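Local coordinates for ADP compounds hydrolase NudE (Escherichia coli, PDB 1VHZ), which hydrolyses ADP-ribose, NADH and adenosine dinucleotides such as Ap3A and Ap2A as a magnesium-dependent homodimeric Nudix enzyme, at residues A[8-13]-A[31-36]; A[27-32]-A[41-46]; A[47-52]-A[84-89]; A[113-118]-A[126-131]. All blocks are in the same frame, centred on the assembly; numbering follows the deposited sequence. Where two conformers were deposited one is given.

Contact 1. Residues A[8-13]-A[31-36]; sequences QKPTIL and LEFSNG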
loop_
_atom_site.group_PDB
_atom_site.type_symbol
_atom_site.label_atom_id
_atom_site.label_comp_id
_atom_site.label_asym_id
_atom_site.label_seq_id
_atom_site.Cartn_x
_atom_site.Cartn_y
_atom_site.Cartn_z
ATOM N N GLN A 8 -2.697 -1.599 25.664
ATOM C CA GLN A 8 -4.117 -1.703 25.955
ATOM C C GLN A 8 -4.862 -0.921 24.863
ATOM O O GLN A 8 -4.660 0.285 24.695
ATOM C CB GLN A 8 -4.505 -1.223 27.345
ATOM C CG GLN A 8 -6.006 -1.306 27.602
ATOM C CD GLN A 8 -6.418 -1.078 29.038
ATOM O OE1 GLN A 8 -6.133 -1.911 29.907
ATOM N NE2 GLN A 8 -7.111 0.028 29.315
ATOM N N LYS A 9 -5.700 -1.620 24.095
ATOM C CA LYS A 9 -6.408 -0.907 23.044
ATOM C C LYS A 9 -7.383 0.124 23.615
ATOM O O LYS A 9 -8.015 -0.108 24.638
ATOM C CB LYS A 9 -7.216 -1.852 22.156
ATOM C CG LYS A 9 -6.392 -2.875 21.395
ATOM C CD LYS A 9 -7.209 -3.381 20.209
ATOM C CE LYS A 9 -7.176 -4.896 20.131
ATOM N NZ LYS A 9 -8.356 -5.431 19.394
ATOM N N PRO A 10 -7.546 1.207 22.868
ATOM C CA PRO A 10 -8.480 2.252 23.222
ATOM C C PRO A 10 -9.897 1.688 23.149
ATOM O O PRO A 10 -10.121 0.698 22.444
ATOM C CB PRO A 10 -8.328 3.296 22.115
ATOM C CG PRO A 10 -7.660 2.597 20.987
ATOM C CD PRO A 10 -6.818 1.509 21.613
ATOM N N THR A 11 -10.828 2.327 23.839
ATOM C CA THR A 11 -12.212 1.846 23.735
ATOM C C THR A 11 -12.930 2.718 22.712
ATOM O O THR A 11 -12.724 3.933 22.655
ATOM C CB THR A 11 -12.927 1.738 25.071
ATOM O OG1 THR A 11 -14.248 2.317 25.072
ATOM C CG2 THR A 11 -12.129 2.312 26.210
ATOM N N ILE A 12 -13.730 2.093 21.870
ATOM C CA ILE A 12 -14.510 2.835 20.858
ATOM C C ILE A 12 -15.752 3.362 21.565
ATOM O O ILE A 12 -16.529 2.531 22.036
ATOM C CB ILE A 12 -14.897 1.882 19.703
ATOM C CG1 ILE A 12 -13.601 1.253 19.193
ATOM C CG2 ILE A 12 -15.683 2.608 18.633
ATOM C CD1 ILE A 12 -13.490 0.931 17.744
ATOM N N LEU A 13 -15.889 4.668 21.712
ATOM C CA LEU A 13 -17.040 5.218 22.427
ATOM C C LEU A 13 -18.274 5.335 21.549
ATOM O O LEU A 13 -19.389 5.174 22.032
ATOM C CB LEU A 13 -16.715 6.626 22.964
ATOM C CG LEU A 13 -15.488 6.675 23.883
ATOM C CD1 LEU A 13 -14.986 8.101 24.044
ATOM C CD2 LEU A 13 -15.818 5.999 25.207
ATOM N N LEU A 31 -12.872 7.822 20.280
ATOM C CA LEU A 31 -12.019 6.900 20.993
ATOM C C LEU A 31 -11.525 7.421 22.341
ATOM O O LEU A 31 -11.276 8.605 22.502
ATOM C CB LEU A 31 -10.721 6.670 20.174
ATOM C CG LEU A 31 -10.831 5.771 18.950
ATOM C CD1 LEU A 31 -9.506 5.744 18.204
ATOM C CD2 LEU A 31 -11.253 4.362 19.351
ATOM N N GLU A 32 -11.280 6.470 23.235
ATOM C CA GLU A 32 -10.727 6.798 24.530
ATOM C C GLU A 32 -9.508 5.877 24.715
ATOM O O GLU A 32 -9.698 4.676 24.866
ATOM C CB GLU A 32 -11.640 6.666 25.740
ATOM C CG GLU A 32 -10.993 7.356 26.968
ATOM C CD GLU A 32 -11.934 7.303 28.168
ATOM O OE1 GLU A 32 -13.010 7.936 28.117
ATOM O OE2 GLU A 32 -11.605 6.625 29.157
ATOM N N PHE A 33 -8.331 6.481 24.645
ATOM C CA PHE A 33 -7.118 5.691 24.826
ATOM C C PHE A 33 -6.945 5.276 26.280
ATOM O O PHE A 33 -7.641 5.740 27.171
ATOM C CB PHE A 33 -5.914 6.467 24.296
ATOM C CG PHE A 33 -5.974 6.595 22.793
ATOM C CD1 PHE A 33 -6.656 7.649 22.202
ATOM C CD2 PHE A 33 -5.368 5.648 21.982
ATOM C CE1 PHE A 33 -6.710 7.767 20.822
ATOM C CE2 PHE A 33 -5.429 5.750 20.601
ATOM C CZ PHE A 33 -6.108 6.812 20.019
ATOM N N SER A 34 -6.042 4.343 26.540
ATOM C CA SER A 34 -5.728 3.815 27.839
ATOM C C SER A 34 -5.350 4.845 28.900
ATOM O O SER A 34 -5.531 4.577 30.072
ATOM C CB SER A 34 -4.509 2.841 27.728
ATOM O OG SER A 34 -5.147 1.564 27.629
ATOM N N ASN A 35 -4.746 5.935 28.495
ATOM C CA ASN A 35 -4.319 7.029 29.332
ATOM C C ASN A 35 -5.426 8.061 29.515
ATOM O O ASN A 35 -5.184 9.154 30.007
ATOM C CB ASN A 35 -3.044 7.649 28.729
ATOM C CG ASN A 35 -3.256 8.192 27.332
ATOM O OD1 ASN A 35 -4.368 8.126 26.787
ATOM N ND2 ASN A 35 -2.224 8.750 26.699
ATOM N N GLY A 36 -6.642 7.762 29.075
ATOM C CA GLY A 36 -7.804 8.600 29.204
ATOM C C GLY A 36 -7.960 9.688 28.170
ATOM O O GLY A 36 -8.921 10.462 28.220
HETATM O O HOH W 1 -4.890 2.899 24.230
HETATM O O HOH W 2 -7.861 1.364 26.973
#

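Contact 2. Residues A[27-32]-A[41-46]; sequences ESVDLE and YERMRP. With APR (adenosine-5-diphosphoribose), chain C.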
loop_
_atom_site.group_PDB
_atom_site.type_symbol
_atom_site.label_atom_id
_atom_site.label_comp_id
_atom_site.label_asym_id
_atom_site.label_seq_id
_atom_site.Cartn_x
_atom_site.Cartn_y
_atom_site.Cartn_z
ATOM N N GLU A 27 -16.761 7.083 8.271
ATOM C CA GLU A 27 -17.192 7.053 9.641
ATOM C C GLU A 27 -16.324 7.901 10.571
ATOM O O GLU A 27 -15.118 8.021 10.382
ATOM C CB GLU A 27 -17.078 5.609 10.194
ATOM C CG GLU A 27 -18.111 4.681 9.593
ATOM C CD GLU A 27 -17.974 3.273 10.105
ATOM O OE1 GLU A 27 -16.871 2.925 10.569
ATOM O OE2 GLU A 27 -18.969 2.529 10.067
ATOM N N SER A 28 -16.983 8.464 11.566
ATOM C CA SER A 28 -16.303 9.252 12.599
ATOM C C SER A 28 -16.269 8.312 13.819
ATOM O O SER A 28 -17.304 7.709 14.118
ATOM C CB SER A 28 -17.054 10.521 12.947
ATOM O OG SER A 28 -16.169 11.536 13.386
ATOM N N VAL A 29 -15.112 8.098 14.403
ATOM C CA VAL A 29 -14.992 7.189 15.536
ATOM C C VAL A 29 -14.501 7.911 16.790
ATOM O O VAL A 29 -13.405 8.462 16.763
ATOM C CB VAL A 29 -13.988 6.048 15.241
ATOM C CG1 VAL A 29 -13.916 5.060 16.396
ATOM C CG2 VAL A 29 -14.346 5.293 13.967
ATOM N N ASP A 30 -15.309 7.909 17.848
ATOM C CA ASP A 30 -14.879 8.523 19.099
ATOM C C ASP A 30 -14.082 7.462 19.872
ATOM O O ASP A 30 -14.557 6.344 20.056
ATOM C CB ASP A 30 -16.043 9.001 19.958
ATOM C CG ASP A 30 -16.551 10.352 19.492
ATOM O OD1 ASP A 30 -16.111 11.362 20.065
ATOM O OD2 ASP A 30 -17.362 10.389 18.550
ATOM N N LEU A 31 -12.872 7.822 20.280
ATOM C CA LEU A 31 -12.019 6.900 20.993
ATOM C C LEU A 31 -11.525 7.421 22.341
ATOM O O LEU A 31 -11.276 8.605 22.502
ATOM C CB LEU A 31 -10.721 6.670 20.174
ATOM C CG LEU A 31 -10.831 5.771 18.950
ATOM C CD1 LEU A 31 -9.506 5.744 18.204
ATOM C CD2 LEU A 31 -11.253 4.362 19.351
ATOM N N GLU A 32 -11.280 6.470 23.235
ATOM C CA GLU A 32 -10.727 6.798 24.530
ATOM C C GLU A 32 -9.508 5.877 24.715
ATOM O O GLU A 32 -9.698 4.676 24.866
ATOM C CB GLU A 32 -11.640 6.666 25.740
ATOM C CG GLU A 32 -10.993 7.356 26.968
ATOM C CD GLU A 32 -11.934 7.303 28.168
ATOM O OE1 GLU A 32 -13.010 7.936 28.117
ATOM O OE2 GLU A 32 -11.605 6.625 29.157
ATOM N N TYR A 41 -11.504 10.115 15.440
ATOM C CA TYR A 41 -10.801 9.751 14.215
ATOM C C TYR A 41 -11.804 9.503 13.085
ATOM O O TYR A 41 -12.982 9.251 13.335
ATOM C CB TYR A 41 -10.014 8.455 14.398
ATOM C CG TYR A 41 -8.695 8.501 15.116
ATOM C CD1 TYR A 41 -7.863 7.379 15.108
ATOM C CD2 TYR A 41 -8.255 9.622 15.800
ATOM C CE1 TYR A 41 -6.643 7.389 15.765
ATOM C CE2 TYR A 41 -7.046 9.651 16.465
ATOM C CZ TYR A 41 -6.248 8.529 16.438
ATOM O OH TYR A 41 -5.037 8.551 17.079
ATOM N N GLU A 42 -11.298 9.530 11.858
ATOM C CA GLU A 42 -12.166 9.252 10.714
ATOM C C GLU A 42 -11.574 8.066 9.952
ATOM O O GLU A 42 -10.356 7.909 9.918
ATOM C CB GLU A 42 -12.333 10.449 9.809
ATOM C CG GLU A 42 -13.331 11.483 10.285
ATOM C CD GLU A 42 -13.679 12.492 9.209
ATOM O OE1 GLU A 42 -12.998 12.489 8.158
ATOM O OE2 GLU A 42 -14.626 13.271 9.428
ATOM N N ARG A 43 -12.434 7.227 9.399
ATOM C CA ARG A 43 -11.999 6.069 8.646
ATOM C C ARG A 43 -13.099 5.650 7.660
ATOM O O ARG A 43 -14.252 6.061 7.759
ATOM C CB ARG A 43 -11.718 4.832 9.537
ATOM C CG ARG A 43 -13.000 4.320 10.188
ATOM C CD ARG A 43 -12.780 3.099 11.059
ATOM N NE ARG A 43 -14.052 2.567 11.529
ATOM C CZ ARG A 43 -14.258 1.723 12.522
ATOM N NH1 ARG A 43 -15.496 1.334 12.797
ATOM N NH2 ARG A 43 -13.252 1.252 13.254
ATOM N N MET A 44 -12.680 4.748 6.786
ATOM C CA MET A 44 -13.627 4.196 5.817
ATOM C C MET A 44 -14.357 3.050 6.516
ATOM O O MET A 44 -13.744 2.356 7.337
ATOM C CB MET A 44 -12.927 3.759 4.541
ATOM C CG MET A 44 -13.560 4.455 3.324
ATOM S SD MET A 44 -13.143 6.196 3.294
ATOM C CE MET A 44 -14.689 6.947 2.840
ATOM N N ARG A 45 -15.657 2.934 6.309
ATOM C CA ARG A 45 -16.419 1.876 6.947
ATOM C C ARG A 45 -15.714 0.528 6.770
ATOM O O ARG A 45 -15.368 0.138 5.668
ATOM C CB ARG A 45 -17.841 1.799 6.391
ATOM C CG ARG A 45 -18.732 0.820 7.135
ATOM C CD ARG A 45 -20.210 1.127 6.909
ATOM N NE ARG A 45 -21.033 0.596 7.991
ATOM C CZ ARG A 45 -21.235 -0.690 8.251
ATOM N NH1 ARG A 45 -20.671 -1.632 7.502
ATOM N NH2 ARG A 45 -22.007 -1.056 9.271
ATOM N N PRO A 46 -15.509 -0.172 7.876
ATOM C CA PRO A 46 -14.884 -1.466 7.880
ATOM C C PRO A 46 -15.691 -2.478 7.076
ATOM O O PRO A 46 -16.911 -2.574 7.167
ATOM C CB PRO A 46 -14.820 -1.890 9.343
ATOM C CG PRO A 46 -15.121 -0.676 10.133
ATOM C CD PRO A 46 -15.910 0.250 9.249
HETATM N N1 APR C . -8.325 9.798 11.847
HETATM C C2 APR C . -7.783 11.004 12.331
HETATM N N3 APR C . -6.565 11.198 12.838
HETATM C C4 APR C . -5.780 10.023 12.867
HETATM C C5 APR C . -6.160 8.739 12.424
HETATM C C6 APR C . -7.529 8.628 11.877
HETATM N N6 APR C . -8.038 7.482 11.421
HETATM N N7 APR C . -5.125 7.837 12.611
HETATM C C8 APR C . -4.140 8.564 13.154
HETATM N N9 APR C . -4.488 9.877 13.325
HETATM C "C1'" APR C . -3.646 11.129 13.932
HETATM C "C2'" APR C . -3.285 10.808 15.410
HETATM O "O2'" APR C . -3.294 12.014 16.149
HETATM C "C3'" APR C . -1.821 10.233 15.374
HETATM O "O3'" APR C . -0.945 10.999 16.188
HETATM O "O4'" APR C . -2.407 11.161 13.289
HETATM C "C4'" APR C . -1.369 10.299 13.971
HETATM C "C5'" APR C . -0.070 11.002 13.963
HETATM O O HOH W 3 -15.429 13.593 11.954
#

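Contact 3. Residues A[47-52]-A[84-89]; sequences TNREAV and IDPGES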
loop_
_atom_site.group_PDB
_atom_site.type_symbol
_atom_site.label_atom_id
_atom_site.label_comp_id
_atom_site.label_asym_id
_atom_site.label_seq_id
_atom_site.Cartn_x
_atom_site.Cartn_y
_atom_site.Cartn_z
ATOM N N THR A 47 -14.966 -3.248 6.278
ATOM C CA THR A 47 -15.590 -4.278 5.460
ATOM C C THR A 47 -14.761 -5.555 5.543
ATOM O O THR A 47 -13.583 -5.513 5.901
ATOM C CB THR A 47 -15.690 -3.825 3.991
ATOM O OG1 THR A 47 -16.202 -4.893 3.191
ATOM C CG2 THR A 47 -14.318 -3.417 3.472
ATOM N N ASN A 48 -15.388 -6.679 5.232
ATOM C CA ASN A 48 -14.663 -7.951 5.246
ATOM C C ASN A 48 -14.444 -8.400 3.805
ATOM O O ASN A 48 -13.956 -9.497 3.562
ATOM C CB ASN A 48 -15.381 -8.980 6.111
ATOM C CG ASN A 48 -15.148 -8.689 7.591
ATOM O OD1 ASN A 48 -14.046 -8.928 8.089
ATOM N ND2 ASN A 48 -16.142 -8.153 8.286
ATOM N N ARG A 49 -14.836 -7.541 2.856
ATOM C CA ARG A 49 -14.653 -7.852 1.436
ATOM C C ARG A 49 -13.158 -7.738 1.112
ATOM O O ARG A 49 -12.538 -6.702 1.363
ATOM C CB ARG A 49 -15.482 -6.932 0.548
ATOM C CG ARG A 49 -15.501 -7.304 -0.921
ATOM C CD ARG A 49 -16.614 -8.255 -1.293
ATOM N NE ARG A 49 -16.763 -8.506 -2.701
ATOM C CZ ARG A 49 -17.274 -7.746 -3.652
ATOM N NH1 ARG A 49 -17.327 -8.161 -4.924
ATOM N NH2 ARG A 49 -17.756 -6.546 -3.378
ATOM N N GLU A 50 -12.537 -8.828 0.672
ATOM C CA GLU A 50 -11.114 -8.785 0.379
ATOM C C GLU A 50 -10.831 -8.728 -1.114
ATOM O O GLU A 50 -11.685 -8.978 -1.955
ATOM C CB GLU A 50 -10.355 -9.933 1.027
ATOM C CG GLU A 50 -10.583 -10.034 2.531
ATOM C CD GLU A 50 -9.838 -11.181 3.181
ATOM O OE1 GLU A 50 -9.229 -12.008 2.474
ATOM O OE2 GLU A 50 -9.844 -11.255 4.429
ATOM N N ALA A 51 -9.589 -8.333 -1.404
ATOM C CA ALA A 51 -9.091 -8.223 -2.746
ATOM C C ALA A 51 -8.078 -9.320 -3.051
ATOM O O ALA A 51 -7.527 -9.979 -2.164
ATOM C CB ALA A 51 -8.447 -6.846 -2.976
ATOM N N VAL A 52 -7.841 -9.500 -4.350
ATOM C CA VAL A 52 -6.894 -10.480 -4.842
ATOM C C VAL A 52 -6.046 -9.849 -5.953
ATOM O O VAL A 52 -6.509 -8.990 -6.707
ATOM C CB VAL A 52 -7.573 -11.759 -5.360
ATOM C CG1 VAL A 52 -8.405 -11.500 -6.605
ATOM C CG2 VAL A 52 -6.544 -12.853 -5.667
ATOM N N ILE A 84 -12.594 -10.311 -4.194
ATOM C CA ILE A 84 -13.028 -11.702 -3.983
ATOM C C ILE A 84 -14.541 -11.658 -3.764
ATOM O O ILE A 84 -14.963 -10.940 -2.848
ATOM C CB ILE A 84 -12.341 -12.281 -2.731
ATOM C CG1 ILE A 84 -10.823 -12.316 -2.978
ATOM C CG2 ILE A 84 -12.939 -13.641 -2.395
ATOM C CD1 ILE A 84 -10.006 -12.982 -1.889
ATOM N N ASP A 85 -15.342 -12.329 -4.566
ATOM C CA ASP A 85 -16.799 -12.274 -4.337
ATOM C C ASP A 85 -17.141 -13.156 -3.138
ATOM O O ASP A 85 -16.475 -14.164 -2.907
ATOM C CB ASP A 85 -17.564 -12.696 -5.586
ATOM C CG ASP A 85 -17.328 -11.798 -6.788
ATOM O OD1 ASP A 85 -17.083 -10.588 -6.621
ATOM O OD2 ASP A 85 -17.391 -12.271 -7.944
ATOM N N PRO A 86 -18.137 -12.772 -2.354
ATOM C CA PRO A 86 -18.561 -13.549 -1.198
ATOM C C PRO A 86 -18.783 -15.008 -1.569
ATOM O O PRO A 86 -19.397 -15.327 -2.589
ATOM C CB PRO A 86 -19.845 -12.893 -0.733
ATOM C CG PRO A 86 -19.921 -11.569 -1.391
ATOM C CD PRO A 86 -18.988 -11.580 -2.578
ATOM N N GLY A 87 -18.220 -15.928 -0.796
ATOM C CA GLY A 87 -18.359 -17.351 -1.087
ATOM C C GLY A 87 -17.173 -17.919 -1.850
ATOM O O GLY A 87 -16.968 -19.133 -1.881
ATOM N N GLU A 88 -16.361 -17.081 -2.491
ATOM C CA GLU A 88 -15.220 -17.517 -3.269
ATOM C C GLU A 88 -13.953 -17.649 -2.439
ATOM O O GLU A 88 -13.724 -16.833 -1.552
ATOM C CB GLU A 88 -14.881 -16.448 -4.338
ATOM C CG GLU A 88 -15.498 -16.533 -5.686
ATOM C CD GLU A 88 -15.036 -15.552 -6.738
ATOM O OE1 GLU A 88 -14.567 -14.417 -6.469
ATOM O OE2 GLU A 88 -15.185 -15.892 -7.943
ATOM N N SER A 89 -13.137 -18.658 -2.731
ATOM C CA SER A 89 -11.845 -18.763 -2.045
ATOM C C SER A 89 -10.862 -17.853 -2.816
ATOM O O SER A 89 -11.203 -17.380 -3.907
ATOM C CB SER A 89 -11.307 -20.192 -2.135
ATOM O OG SER A 89 -10.898 -20.476 -3.461
HETATM O O HOH W 4 -14.333 -10.835 0.057
#

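Contact 4. Residues A[113-118]-A[126-131]; sequences KKLSMA and MNIVVA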
loop_
_atom_site.group_PDB
_atom_site.type_symbol
_atom_site.label_atom_id
_atom_site.label_comp_id
_atom_site.label_asym_id
_atom_site.label_seq_id
_atom_site.Cartn_x
_atom_site.Cartn_y
_atom_site.Cartn_z
ATOM N N LYS A 113 0.745 -14.474 0.006
ATOM C CA LYS A 113 0.743 -13.552 1.138
ATOM C C LYS A 113 -0.555 -12.760 1.174
ATOM O O LYS A 113 -1.180 -12.517 0.127
ATOM C CB LYS A 113 1.908 -12.551 0.939
ATOM C CG LYS A 113 2.428 -11.882 2.227
ATOM C CD LYS A 113 3.361 -12.849 2.928
ATOM C CE LYS A 113 3.575 -12.562 4.391
ATOM N NZ LYS A 113 4.577 -13.538 4.947
ATOM N N LYS A 114 -0.864 -12.322 2.391
ATOM C CA LYS A 114 -2.051 -11.479 2.581
ATOM C C LYS A 114 -1.568 -10.157 3.161
ATOM O O LYS A 114 -0.861 -10.118 4.170
ATOM C CB LYS A 114 -3.079 -12.149 3.469
ATOM C CG LYS A 114 -4.258 -11.249 3.826
ATOM C CD LYS A 114 -5.078 -11.934 4.917
ATOM C CE LYS A 114 -6.295 -12.611 4.358
ATOM N NZ LYS A 114 -6.900 -13.576 5.317
ATOM N N LEU A 115 -1.968 -9.042 2.563
ATOM C CA LEU A 115 -1.479 -7.760 3.075
ATOM C C LEU A 115 -2.590 -6.763 3.368
ATOM O O LEU A 115 -3.569 -6.721 2.647
ATOM C CB LEU A 115 -0.597 -7.132 1.992
ATOM C CG LEU A 115 0.902 -7.192 2.009
ATOM C CD1 LEU A 115 1.517 -8.345 2.773
ATOM C CD2 LEU A 115 1.442 -7.175 0.571
ATOM N N SER A 116 -2.342 -5.931 4.372
ATOM C CA SER A 116 -3.259 -4.831 4.683
ATOM C C SER A 116 -2.694 -3.585 3.986
ATOM O O SER A 116 -1.541 -3.643 3.504
ATOM C CB SER A 116 -3.227 -4.610 6.205
ATOM O OG SER A 116 -2.053 -3.880 6.523
ATOM N N MET A 117 -3.458 -2.526 3.802
ATOM C CA MET A 117 -2.963 -1.301 3.172
ATOM C C MET A 117 -3.475 -0.088 3.964
ATOM O O MET A 117 -4.666 0.171 4.051
ATOM C CB MET A 117 -3.390 -1.163 1.723
ATOM C CG MET A 117 -3.248 -2.310 0.757
ATOM S SD MET A 117 -4.669 -3.417 0.721
ATOM C CE MET A 117 -5.264 -3.205 -0.953
ATOM N N ALA A 118 -2.584 0.660 4.596
ATOM C CA ALA A 118 -2.962 1.817 5.402
ATOM C C ALA A 118 -4.149 1.522 6.310
ATOM O O ALA A 118 -5.238 2.091 6.193
ATOM C CB ALA A 118 -3.210 3.029 4.512
ATOM N N MET A 126 -5.356 -7.516 0.910
ATOM C CA MET A 126 -5.009 -7.908 -0.453
ATOM C C MET A 126 -4.312 -9.259 -0.449
ATOM O O MET A 126 -3.295 -9.464 0.220
ATOM C CB MET A 126 -4.174 -6.805 -1.079
ATOM C CG MET A 126 -3.466 -7.171 -2.380
ATOM S SD MET A 126 -4.633 -7.482 -3.703
ATOM C CE MET A 126 -5.044 -5.814 -4.205
ATOM N N ASN A 127 -4.856 -10.217 -1.187
ATOM C CA ASN A 127 -4.259 -11.546 -1.257
ATOM C C ASN A 127 -3.447 -11.662 -2.546
ATOM O O ASN A 127 -3.997 -11.423 -3.629
ATOM C CB ASN A 127 -5.328 -12.649 -1.196
ATOM C CG ASN A 127 -6.141 -12.588 0.093
ATOM O OD1 ASN A 127 -5.774 -13.182 1.091
ATOM N ND2 ASN A 127 -7.243 -11.836 0.082
ATOM N N ILE A 128 -2.166 -11.989 -2.409
ATOM C CA ILE A 128 -1.285 -12.141 -3.564
ATOM C C ILE A 128 -1.211 -13.581 -4.021
ATOM O O ILE A 128 -0.869 -14.507 -3.270
ATOM C CB ILE A 128 0.136 -11.613 -3.236
ATOM C CG1 ILE A 128 0.035 -10.116 -2.899
ATOM C CG2 ILE A 128 1.072 -11.837 -4.408
ATOM C CD1 ILE A 128 1.277 -9.566 -2.215
ATOM N N VAL A 129 -1.587 -13.835 -5.271
ATOM C CA VAL A 129 -1.565 -15.199 -5.796
ATOM C C VAL A 129 -0.684 -15.314 -7.037
ATOM O O VAL A 129 -0.766 -14.433 -7.900
ATOM C CB VAL A 129 -3.003 -15.627 -6.180
ATOM C CG1 VAL A 129 -3.026 -17.007 -6.824
ATOM C CG2 VAL A 129 -3.949 -15.595 -4.999
ATOM N N VAL A 130 0.084 -16.388 -7.164
ATOM C CA VAL A 130 0.907 -16.595 -8.369
ATOM C C VAL A 130 0.183 -17.624 -9.248
ATOM O O VAL A 130 -0.280 -18.637 -8.724
ATOM C CB VAL A 130 2.305 -17.144 -8.047
ATOM C CG1 VAL A 130 3.151 -17.316 -9.321
ATOM C CG2 VAL A 130 3.009 -16.235 -7.067
ATOM N N ALA A 131 0.036 -17.329 -10.524
ATOM C CA ALA A 131 -0.629 -18.173 -11.489
ATOM C C ALA A 131 0.325 -18.746 -12.538
ATOM O O ALA A 131 1.053 -17.978 -13.195
ATOM C CB ALA A 131 -1.638 -17.330 -12.279
#

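Contact 1. Residues A[8-13]-A[31-36]
Thr11 and Glu32 meet as an antiparallel hydrogen-bonded pair, each donating its backbone N-H to the other's carbonyl. The Thr11 N to Glu32 O bond measures 2.8 Å, and the return bond from Glu32 N to Thr11 O 3.0 Å. Beyond this pair the strand pairing stops and water takes over: one molecule donates to Gln8 O (2.7 Å) and accepts from Ser34 N (3.0 Å), so both backbone groups are satisfied. A second water accepts from Gln8 NE2, donates to Lys9 O and lies 2.8 Å from Ser34 OG, a hydroxyl whose own place is less sure. The segments are the open end of the hairpin formed by strands 11-20 and 25-32, in the three-stranded antiparallel sheet of the N-terminal region; just past it, a type I turn from Phe33 to Gly36 is closed by Gly36 N bonding to Phe33 O. The carboxylate of Glu32 finds its partner in Arg38, while the methyl CD1 of Leu13 reaches across to Glu32 CB (4.0 Å). On the other face, Ile12 and Leu31 run alongside, CG1 to CD2 3.9 Å. With Phe33 CG anti to its carbonyl carbon (chi1 -68°), the ring lies alongside Pro10, whose CB sits over one face in a CH-pi contact, 4.2 Å from the centroid and 26° off the normal. An alanine in place of Phe33 would probably open a gap beside Pro10, leaving its ring without the aromatic face it rests on. Tyr68 of the second subunit also packs on Pro10 and Leu31.

Contact 2. Residues A[27-32]-A[41-46]
Val29-Tyr41 and Glu27-Arg43 are antiparallel hydrogen-bonded pairs in a largely buried hairpin of strands 25-32 and 38-44, whose short segments run at 138° to one another. Val29 N reaches Tyr41 O at 2.6 Å. Arg43, its chain extended from CG to NE, turns the edge of its guanidinium to Glu27: NE (3.0 Å) and NH1 (3.1 Å) both grip OE1, which lies in the guanidinium plane. Val29 CG2 lies toward the rim of one guanidinium face and Pro46 CG toward that of the opposite one, which restrains its rotation, and NH2 goes to Glu73 of the second subunit. Glu27 OE2 faces Arg45 through charge alone. An alanine at Arg43 would probably leave the buried Glu27 OE1 without its paired donors and Glu73 of the second subunit without its mate.

Tyr41 is sandwiched: Leu31 CD1 lies over one ring face and the adenine of ADP-ribose over the other, with C5 3.4 Å above the plane. Glu42 reads the adenine edge through its backbone, N donating to N1 (3.0 Å) and O accepting from N6 (2.8 Å), while Ser21, Arg22 and Leu23 of the second subunit bind its carboxylate. On the far side of strand 25-32, strand 11-20 completes the sheet.

Contact 3. Residues A[47-52]-A[84-89]
Arg49 reaches the start of the Nudix-box loop, which runs from strand 80-83 to helix 90-102, and binds it at two points along one edge of its guanidinium. NE donates to Ile84 O (3.0 Å) from above the carbonyl plane, 39° out of it, while NH1 forms a salt bridge with Asp85 OD1 (3.0 Å), using the oxygen's anti lone pair. A bend at chi2 (90°) sets CD 3.5 Å from Ile84 O and starts the chain back toward the loop.

The tight part is centred on Ile84. Its backbone N bonds to Glu50 O at 2.8 Å, nearly straight at 174°, and its CG1 rests 4.1 Å from Val52 CB. Val90 and Ala93 of helix 90-102 press on the same isoleucine. Val52 also touches Ala94 there, and the Val52 side chain lies about 4 Å from that of Glu97, probably a metal ligand by analogy with relatives.

The outer side is looser and wetter. A water bridges the two backbones, accepting from Glu50 N and donating to Ile84 O, so that carbonyl takes two donors. Pro86, largely exposed, offers only CD to Arg49 NE. It sits in a type II turn from Asp85 to Glu88, in which the positive phi of Gly87 suits a residue without a side chain. Glu88 then folds back within its own segment, and its OE1 accepts from Asp85 N at 2.9 Å, on the anti side and out of the carboxylate plane.

Contact 4. Residues A[113-118]-A[126-131]
Strands 113-116 and 126-131 run antiparallel, the axes of the two short segments approaching to 4.7 Å with 151° between directions, in a register of Lys113 with Ile128, Lys114 with Asn127 and Leu115 with Met126. Leu115 and Met126 exchange both backbone bonds, and Ile128 N meets Lys113 O at 2.8 Å and 176°. This is the hairpin of strands 104-116 and 125-136 in the mixed sheet of the Nudix fold.

On the face of Leu115 and Ile128 the contact is apolar. Leu115 CD2 meets Ile128 CD1 at 3.7 Å, both side chains packing against helix 169-184. Near the strand end, Met117 CE may approach Met126 CB, a contact that is less certain because Met117 has two conformers.

The other face carries Lys114 and Asn127 side by side, pointing the same way. The lysine chain runs alongside the amide oxygen, and its bend at chi3 (-100°) brings CE within 3.4 Å of Asn127 OD1. Asn127 ND2 turns to Ala51 O and Glu50 OE1, while Lys114 NZ has a long, weak ion pair with Glu50 OE2. The chemistry thus divides the hairpin: apolar side chains meet helix 169-184, and the amide of Asn127 fastens it to strand 51-58.

Overall arrangement
From the N terminus, contact 1 closes the hairpin of strands 11-20 and 25-32, and contact 2 follows on the same middle strand, sharing Leu31 and Glu32 and closing the next hairpin with strand 38-44. The two therefore overlap along the chain and together build the three-stranded sheet, both touching the second subunit. Contact 3 adjoins contact 2 in sequence and closes a longer, mostly strand-built loop onto the Nudix box; contact 4 then follows as a separate hairpin. Contacts 3 and 4 meet where strands 51-58 and 125-136 run side by side, with Ala51 O about 2.9 Å from Asn127 N, whereas contacts 1 and 3 stand about 30 Å apart between centres.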